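Local coordinates for protein CrmK (Actinoalloteichus sp. WH1-2216-6, PDB 5I1V) that probably acts as a flavin-dependent oxidase, with covalently bound FAD, that recycles a shunt product of caerulomycin biosynthesis into the pathway, at residues 466-480 against 488-500. Sequence-based numbering, arbitrary orientation.
Sequences WHTIYYGDNYPRLQE and RNVFRHAFSIRPR
The C-terminal tail, irregular but for a type I turn at His493–Ser496, follows helices 466-471 and 475-485 in the same direction from Phe495 to Arg500, Phe495 at Trp466 and Arg500 at Gln479, this last pair with CA atoms 5.2 Å apart. Trp466 lays the six-membered part of its indole over Phe495 in an offset stack, planes 12° and centroids 4.5 Å apart; CB of His467 lies over the opposite face of the indole. Tyr470 completes the aromatic cluster, bringing CE2 to within 3.5 Å of Phe495 CE2 with the rings steeply inclined, while its hydroxyl is hydrogen-bonded to the backbone N of Asp451. The far rim of the indole meets the guanidinium of Arg498, whose face lies over Trp466 CZ2. That guanidinium is held by the tail itself: NH1 and NH2 both grip Ala494 O, and Arg498 NH1 also donates to a lone pair of Ser496 O at 2.7 Å. Both segments belong to the berberine-like region of this FAD-linked oxidoreductase, and the turn carries His493, which touches the bound FAD. Further along, Ile497 bends CD1 between Tyr471 and the edge of Tyr475, while CG2 rests 3.5 Å from Gln479 CA. Tyr471 OH is hydrogen-bonded to Gly189 O, and a water donates both to this hydroxyl and to Phe495 O. Tyr475 swings its ring out beside its own carbonyl carbon (chi1 -171°), carrying the hydroxyl to the tail, where Arg498 N donates to OH at 2.9 Å, nearly straight at 166°. Gln479 lies against one face of the Tyr475 ring through CG, and its NE2 donates to Arg498 O at 3.0 Å from above the carbonyl plane. A second water, weakly bonded by Gln479 NE2, donates to the terminal carboxylate of Arg500.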
loop_
_atom_site.group_PDB
_atom_site.type_symbol
_atom_site.label_atom_id
_atom_site.label_comp_id
_atom_site.label_asym_id
_atom_site.label_seq_id
_atom_site.Cartn_x
_atom_site.Cartn_y
_atom_site.Cartn_z
ATOM N N TRP A 466 4.119 -31.233 14.986
ATOM C CA TRP A 466 3.783 -29.873 14.542
ATOM C C TRP A 466 2.494 -29.395 15.206
ATOM O O TRP A 466 2.436 -28.281 15.683
ATOM C CB TRP A 466 3.679 -29.771 13.005
ATOM C CG TRP A 466 2.559 -30.605 12.389
ATOM C CD1 TRP A 466 2.634 -31.911 12.010
ATOM C CD2 TRP A 466 1.218 -30.196 12.139
ATOM N NE1 TRP A 466 1.433 -32.330 11.541
ATOM C CE2 TRP A 466 0.536 -31.304 11.618
ATOM C CE3 TRP A 466 0.521 -28.999 12.311
ATOM C CZ2 TRP A 466 -0.801 -31.258 11.245
ATOM C CZ3 TRP A 466 -0.833 -28.956 11.957
ATOM C CH2 TRP A 466 -1.472 -30.082 11.432
ATOM N N HIS A 467 1.476 -30.227 15.279
ATOM C CA HIS A 467 0.178 -29.706 15.743
ATOM C C HIS A 467 0.111 -29.328 17.240
ATOM O O HIS A 467 -0.652 -28.467 17.652
ATOM C CB HIS A 467 -0.968 -30.631 15.355
ATOM C CG HIS A 467 -0.705 -32.071 15.643
ATOM N ND1 HIS A 467 -0.843 -32.606 16.902
ATOM C CD2 HIS A 467 -0.300 -33.086 14.840
ATOM C CE1 HIS A 467 -0.578 -33.900 16.852
ATOM N NE2 HIS A 467 -0.252 -34.213 15.613
ATOM N N THR A 468 0.898 -29.992 18.066
ATOM C CA THR A 468 1.056 -29.539 19.427
ATOM C C THR A 468 1.701 -28.187 19.569
ATOM O O THR A 468 1.283 -27.366 20.409
ATOM C CB THR A 468 1.889 -30.572 20.180
ATOM O OG1 THR A 468 1.166 -31.799 20.084
ATOM C CG2 THR A 468 2.112 -30.124 21.615
ATOM N N ILE A 469 2.725 -27.960 18.756
ATOM C CA ILE A 469 3.442 -26.723 18.769
ATOM C C ILE A 469 2.539 -25.537 18.375
ATOM O O ILE A 469 2.682 -24.461 18.930
ATOM C CB ILE A 469 4.660 -26.787 17.849
ATOM C CG1 ILE A 469 5.669 -27.767 18.445
ATOM C CG2 ILE A 469 5.297 -25.412 17.741
ATOM C CD1 ILE A 469 6.673 -28.294 17.464
ATOM N N TYR A 470 1.624 -25.753 17.419
ATOM C CA TYR A 470 0.755 -24.656 16.935
ATOM C C TYR A 470 -0.545 -24.518 17.706
ATOM O O TYR A 470 -1.097 -23.421 17.815
ATOM C CB TYR A 470 0.414 -24.866 15.444
ATOM C CG TYR A 470 1.546 -24.581 14.527
ATOM C CD1 TYR A 470 2.014 -23.291 14.385
ATOM C CD2 TYR A 470 2.152 -25.598 13.766
ATOM C CE1 TYR A 470 3.036 -23.002 13.528
ATOM C CE2 TYR A 470 3.196 -25.320 12.917
ATOM C CZ TYR A 470 3.620 -24.004 12.793
ATOM O OH TYR A 470 4.661 -23.633 11.986
ATOM N N TYR A 471 -1.052 -25.630 18.252
ATOM C CA TYR A 471 -2.394 -25.621 18.830
ATOM C C TYR A 471 -2.452 -25.922 20.364
ATOM O O TYR A 471 -3.513 -25.919 20.988
ATOM C CB TYR A 471 -3.270 -26.587 18.039
ATOM C CG TYR A 471 -3.544 -26.223 16.610
ATOM C CD1 TYR A 471 -4.277 -25.093 16.303
ATOM C CD2 TYR A 471 -3.104 -27.001 15.565
ATOM C CE1 TYR A 471 -4.566 -24.749 14.988
ATOM C CE2 TYR A 471 -3.362 -26.650 14.262
ATOM C CZ TYR A 471 -4.130 -25.538 13.980
ATOM O OH TYR A 471 -4.449 -25.143 12.693
ATOM N N GLY A 472 -1.317 -26.147 20.989
ATOM C CA GLY A 472 -1.335 -26.452 22.418
ATOM C C GLY A 472 -2.078 -27.741 22.646
ATOM O O GLY A 472 -1.788 -28.740 22.002
ATOM N N ASP A 473 -3.089 -27.676 23.506
ATOM C CA ASP A 473 -3.973 -28.776 23.836
ATOM C C ASP A 473 -5.276 -28.793 23.063
ATOM O O ASP A 473 -6.115 -29.625 23.333
ATOM C CB ASP A 473 -4.398 -28.648 25.307
ATOM C CG ASP A 473 -3.229 -28.676 26.246
ATOM O OD1 ASP A 473 -2.301 -29.468 25.973
ATOM O OD2 ASP A 473 -3.232 -27.898 27.238
ATOM N N ASN A 474 -5.487 -27.852 22.153
ATOM C CA ASN A 474 -6.743 -27.757 21.437
ATOM C C ASN A 474 -6.843 -28.639 20.177
ATOM O O ASN A 474 -7.887 -28.691 19.576
ATOM C CB ASN A 474 -6.961 -26.270 21.056
ATOM C CG ASN A 474 -7.364 -25.443 22.274
ATOM O OD1 ASN A 474 -7.812 -26.016 23.264
ATOM N ND2 ASN A 474 -7.176 -24.151 22.225
ATOM N N TYR A 475 -5.766 -29.295 19.767
ATOM C CA TYR A 475 -5.821 -30.062 18.531
ATOM C C TYR A 475 -6.903 -31.163 18.487
ATOM O O TYR A 475 -7.644 -31.264 17.517
ATOM C CB TYR A 475 -4.432 -30.516 18.115
ATOM C CG TYR A 475 -4.365 -31.151 16.726
ATOM C CD1 TYR A 475 -4.516 -30.379 15.546
ATOM C CD2 TYR A 475 -4.095 -32.495 16.579
ATOM C CE1 TYR A 475 -4.443 -30.983 14.302
ATOM C CE2 TYR A 475 -4.005 -33.080 15.347
ATOM C CZ TYR A 475 -4.209 -32.313 14.203
ATOM O OH TYR A 475 -4.120 -32.923 12.975
ATOM N N PRO A 476 -7.026 -32.006 19.528
ATOM C CA PRO A 476 -8.083 -33.009 19.401
ATOM C C PRO A 476 -9.524 -32.474 19.313
ATOM O O PRO A 476 -10.340 -33.055 18.652
ATOM C CB PRO A 476 -7.872 -33.889 20.670
ATOM C CG PRO A 476 -6.406 -33.782 20.907
ATOM C CD PRO A 476 -6.043 -32.361 20.544
ATOM N N ARG A 477 -9.841 -31.380 19.966
ATOM C CA ARG A 477 -11.161 -30.801 19.823
ATOM C C ARG A 477 -11.358 -30.271 18.384
ATOM O O ARG A 477 -12.423 -30.474 17.779
ATOM C CB ARG A 477 -11.378 -29.666 20.831
ATOM C CG ARG A 477 -12.699 -28.928 20.689
ATOM C CD ARG A 477 -13.919 -29.803 20.778
ATOM N NE ARG A 477 -15.080 -28.951 20.917
ATOM C CZ ARG A 477 -16.285 -29.177 20.419
ATOM N NH1 ARG A 477 -16.557 -30.250 19.753
ATOM N NH2 ARG A 477 -17.236 -28.290 20.611
ATOM N N LEU A 478 -10.331 -29.636 17.848
ATOM C CA LEU A 478 -10.380 -29.194 16.448
ATOM C C LEU A 478 -10.545 -30.389 15.478
ATOM O O LEU A 478 -11.284 -30.300 14.509
ATOM C CB LEU A 478 -9.145 -28.395 16.068
ATOM C CG LEU A 478 -9.039 -27.034 16.735
ATOM C CD1 LEU A 478 -7.619 -26.522 16.548
ATOM C CD2 LEU A 478 -10.050 -26.052 16.135
ATOM N N GLN A 479 -9.875 -31.503 15.753
ATOM C CA GLN A 479 -10.044 -32.724 14.920
ATOM C C GLN A 479 -11.493 -33.210 14.995
ATOM O O GLN A 479 -12.062 -33.635 14.022
ATOM C CB GLN A 479 -9.110 -33.801 15.374
ATOM C CG GLN A 479 -7.637 -33.575 15.107
ATOM C CD GLN A 479 -6.861 -34.814 15.448
ATOM O OE1 GLN A 479 -6.634 -35.085 16.608
ATOM N NE2 GLN A 479 -6.468 -35.572 14.442
ATOM N N GLU A 480 -12.107 -33.129 16.164
ATOM C CA GLU A 480 -13.514 -33.505 16.303
ATOM C C GLU A 480 -14.442 -32.573 15.514
ATOM O O GLU A 480 -15.433 -32.971 14.914
ATOM C CB GLU A 480 -13.890 -33.515 17.804
ATOM C CG GLU A 480 -15.372 -33.492 18.101
ATOM C CD GLU A 480 -15.669 -33.317 19.602
ATOM O OE1 GLU A 480 -14.830 -32.757 20.343
ATOM O OE2 GLU A 480 -16.759 -33.722 20.047
ATOM N N ARG A 488 -15.536 -35.308 4.597
ATOM C CA ARG A 488 -14.828 -35.866 3.458
ATOM C C ARG A 488 -13.425 -35.300 3.287
ATOM O O ARG A 488 -12.737 -35.703 2.378
ATOM C CB ARG A 488 -15.597 -35.660 2.166
ATOM C CG ARG A 488 -17.066 -36.086 2.227
ATOM C CD ARG A 488 -17.852 -35.432 1.118
ATOM N NE ARG A 488 -17.346 -35.831 -0.177
ATOM C CZ ARG A 488 -17.682 -36.953 -0.794
ATOM N NH1 ARG A 488 -18.536 -37.805 -0.245
ATOM N NH2 ARG A 488 -17.161 -37.224 -1.984
ATOM N N ASN A 489 -12.971 -34.449 4.192
ATOM C CA ASN A 489 -11.610 -33.862 4.136
ATOM C C ASN A 489 -11.382 -33.159 2.782
ATOM O O ASN A 489 -10.341 -33.313 2.146
ATOM C CB ASN A 489 -10.509 -34.893 4.413
ATOM C CG ASN A 489 -9.167 -34.256 4.802
ATOM O OD1 ASN A 489 -9.107 -33.180 5.402
ATOM N ND2 ASN A 489 -8.071 -34.905 4.421
ATOM N N VAL A 490 -12.385 -32.414 2.349
ATOM C CA VAL A 490 -12.290 -31.603 1.147
ATOM C C VAL A 490 -11.216 -30.518 1.250
ATOM O O VAL A 490 -10.528 -30.209 0.287
ATOM C CB VAL A 490 -13.642 -30.947 0.840
ATOM C CG1 VAL A 490 -13.522 -29.918 -0.271
ATOM C CG2 VAL A 490 -14.646 -32.009 0.412
ATOM N N PHE A 491 -11.152 -29.878 2.412
ATOM C CA PHE A 491 -10.237 -28.790 2.645
ATOM C C PHE A 491 -9.024 -29.267 3.399
ATOM O O PHE A 491 -9.103 -29.605 4.584
ATOM C CB PHE A 491 -10.986 -27.696 3.407
ATOM C CG PHE A 491 -12.241 -27.283 2.700
ATOM C CD1 PHE A 491 -12.163 -26.418 1.607
ATOM C CD2 PHE A 491 -13.472 -27.783 3.065
ATOM C CE1 PHE A 491 -13.309 -26.062 0.920
ATOM C CE2 PHE A 491 -14.619 -27.416 2.412
ATOM C CZ PHE A 491 -14.541 -26.564 1.306
ATOM N N ARG A 492 -7.897 -29.213 2.737
ATOM C CA ARG A 492 -6.703 -29.718 3.332
ATOM C C ARG A 492 -5.449 -29.077 2.731
ATOM O O ARG A 492 -5.515 -28.410 1.679
ATOM C CB ARG A 492 -6.699 -31.226 3.181
ATOM C CG ARG A 492 -6.553 -31.723 1.741
ATOM C CD ARG A 492 -6.716 -33.249 1.632
ATOM N NE ARG A 492 -6.686 -33.672 0.234
ATOM C CZ ARG A 492 -7.734 -33.669 -0.604
ATOM N NH1 ARG A 492 -8.966 -33.305 -0.216
ATOM N NH2 ARG A 492 -7.561 -34.078 -1.854
ATOM N N HIS A 493 -4.345 -29.265 3.443
ATOM C CA HIS A 493 -3.024 -28.777 3.096
ATOM C C HIS A 493 -2.025 -29.443 4.044
ATOM O O HIS A 493 -2.438 -30.255 4.880
ATOM C CB HIS A 493 -2.929 -27.243 3.095
ATOM C CG HIS A 493 -3.345 -26.573 4.368
ATOM N ND1 HIS A 493 -2.581 -26.579 5.506
ATOM C CD2 HIS A 493 -4.392 -25.756 4.628
ATOM C CE1 HIS A 493 -3.172 -25.847 6.442
ATOM N NE2 HIS A 493 -4.262 -25.316 5.920
ATOM N N ALA A 494 -0.731 -29.130 3.946
ATOM C CA ALA A 494 0.281 -29.888 4.750
ATOM C C ALA A 494 -0.002 -29.782 6.242
ATOM O O ALA A 494 0.292 -30.692 7.002
ATOM C CB ALA A 494 1.672 -29.377 4.483
ATOM N N PHE A 495 -0.523 -28.648 6.686
ATOM C CA PHE A 495 -0.831 -28.462 8.095
ATOM C C PHE A 495 -2.317 -28.370 8.379
ATOM O O PHE A 495 -2.703 -27.761 9.346
ATOM C CB PHE A 495 -0.139 -27.223 8.627
ATOM C CG PHE A 495 1.332 -27.404 8.957
ATOM C CD1 PHE A 495 1.931 -28.655 9.037
ATOM C CD2 PHE A 495 2.097 -26.298 9.290
ATOM C CE1 PHE A 495 3.264 -28.780 9.405
ATOM C CE2 PHE A 495 3.444 -26.433 9.655
ATOM C CZ PHE A 495 4.011 -27.665 9.713
ATOM N N SER A 496 -3.150 -29.018 7.591
ATOM C CA SER A 496 -4.568 -28.998 7.877
ATOM C C SER A 496 -4.902 -29.919 9.038
ATOM O O SER A 496 -4.188 -30.884 9.283
ATOM C CB SER A 496 -5.404 -29.308 6.654
ATOM O OG SER A 496 -5.193 -30.600 6.128
ATOM N N ILE A 497 -5.961 -29.580 9.756
ATOM C CA ILE A 497 -6.421 -30.423 10.878
ATOM C C ILE A 497 -6.741 -31.800 10.305
ATOM O O ILE A 497 -7.620 -31.921 9.456
ATOM C CB ILE A 497 -7.686 -29.858 11.580
ATOM C CG1 ILE A 497 -7.524 -28.381 12.025
ATOM C CG2 ILE A 497 -8.108 -30.723 12.727
ATOM C CD1 ILE A 497 -6.341 -28.159 12.875
ATOM N N ARG A 498 -6.078 -32.842 10.782
ATOM C CA ARG A 498 -6.348 -34.200 10.252
ATOM C C ARG A 498 -7.631 -34.778 10.840
ATOM O O ARG A 498 -7.937 -34.569 12.009
ATOM C CB ARG A 498 -5.209 -35.178 10.556
ATOM C CG ARG A 498 -3.824 -34.763 10.067
ATOM C CD ARG A 498 -3.835 -34.370 8.615
ATOM N NE ARG A 498 -2.500 -34.380 8.009
ATOM C CZ ARG A 498 -1.781 -33.308 7.683
ATOM N NH1 ARG A 498 -2.214 -32.076 7.929
ATOM N NH2 ARG A 498 -0.604 -33.483 7.101
ATOM N N PRO A 499 -8.374 -35.536 10.055
ATOM C CA PRO A 499 -9.621 -35.992 10.670
ATOM C C PRO A 499 -9.318 -37.004 11.810
ATOM O O PRO A 499 -8.353 -37.773 11.718
ATOM C CB PRO A 499 -10.371 -36.658 9.510
ATOM C CG PRO A 499 -9.656 -36.182 8.261
ATOM C CD PRO A 499 -8.224 -36.045 8.690
ATOM N N ARG A 500 -10.118 -36.920 12.876
ATOM C CA ARG A 500 -10.042 -37.832 14.044
ATOM C C ARG A 500 -9.514 -39.237 13.720
ATOM O O ARG A 500 -8.372 -39.628 14.012
ATOM C CB ARG A 500 -11.440 -37.975 14.656
ATOM C CG ARG A 500 -11.742 -37.050 15.819
ATOM C CD ARG A 500 -13.037 -37.466 16.515
ATOM N NE ARG A 500 -13.990 -37.990 15.530
ATOM C CZ ARG A 500 -15.318 -37.920 15.634
ATOM N NH1 ARG A 500 -15.903 -37.371 16.702
ATOM N NH2 ARG A 500 -16.075 -38.423 14.650
ATOM O OXT ARG A 500 -10.248 -40.032 13.132
HETATM O O HOH W 1 -4.228 -25.473 10.004
HETATM O O HOH W 2 -6.063 -38.581 13.356
#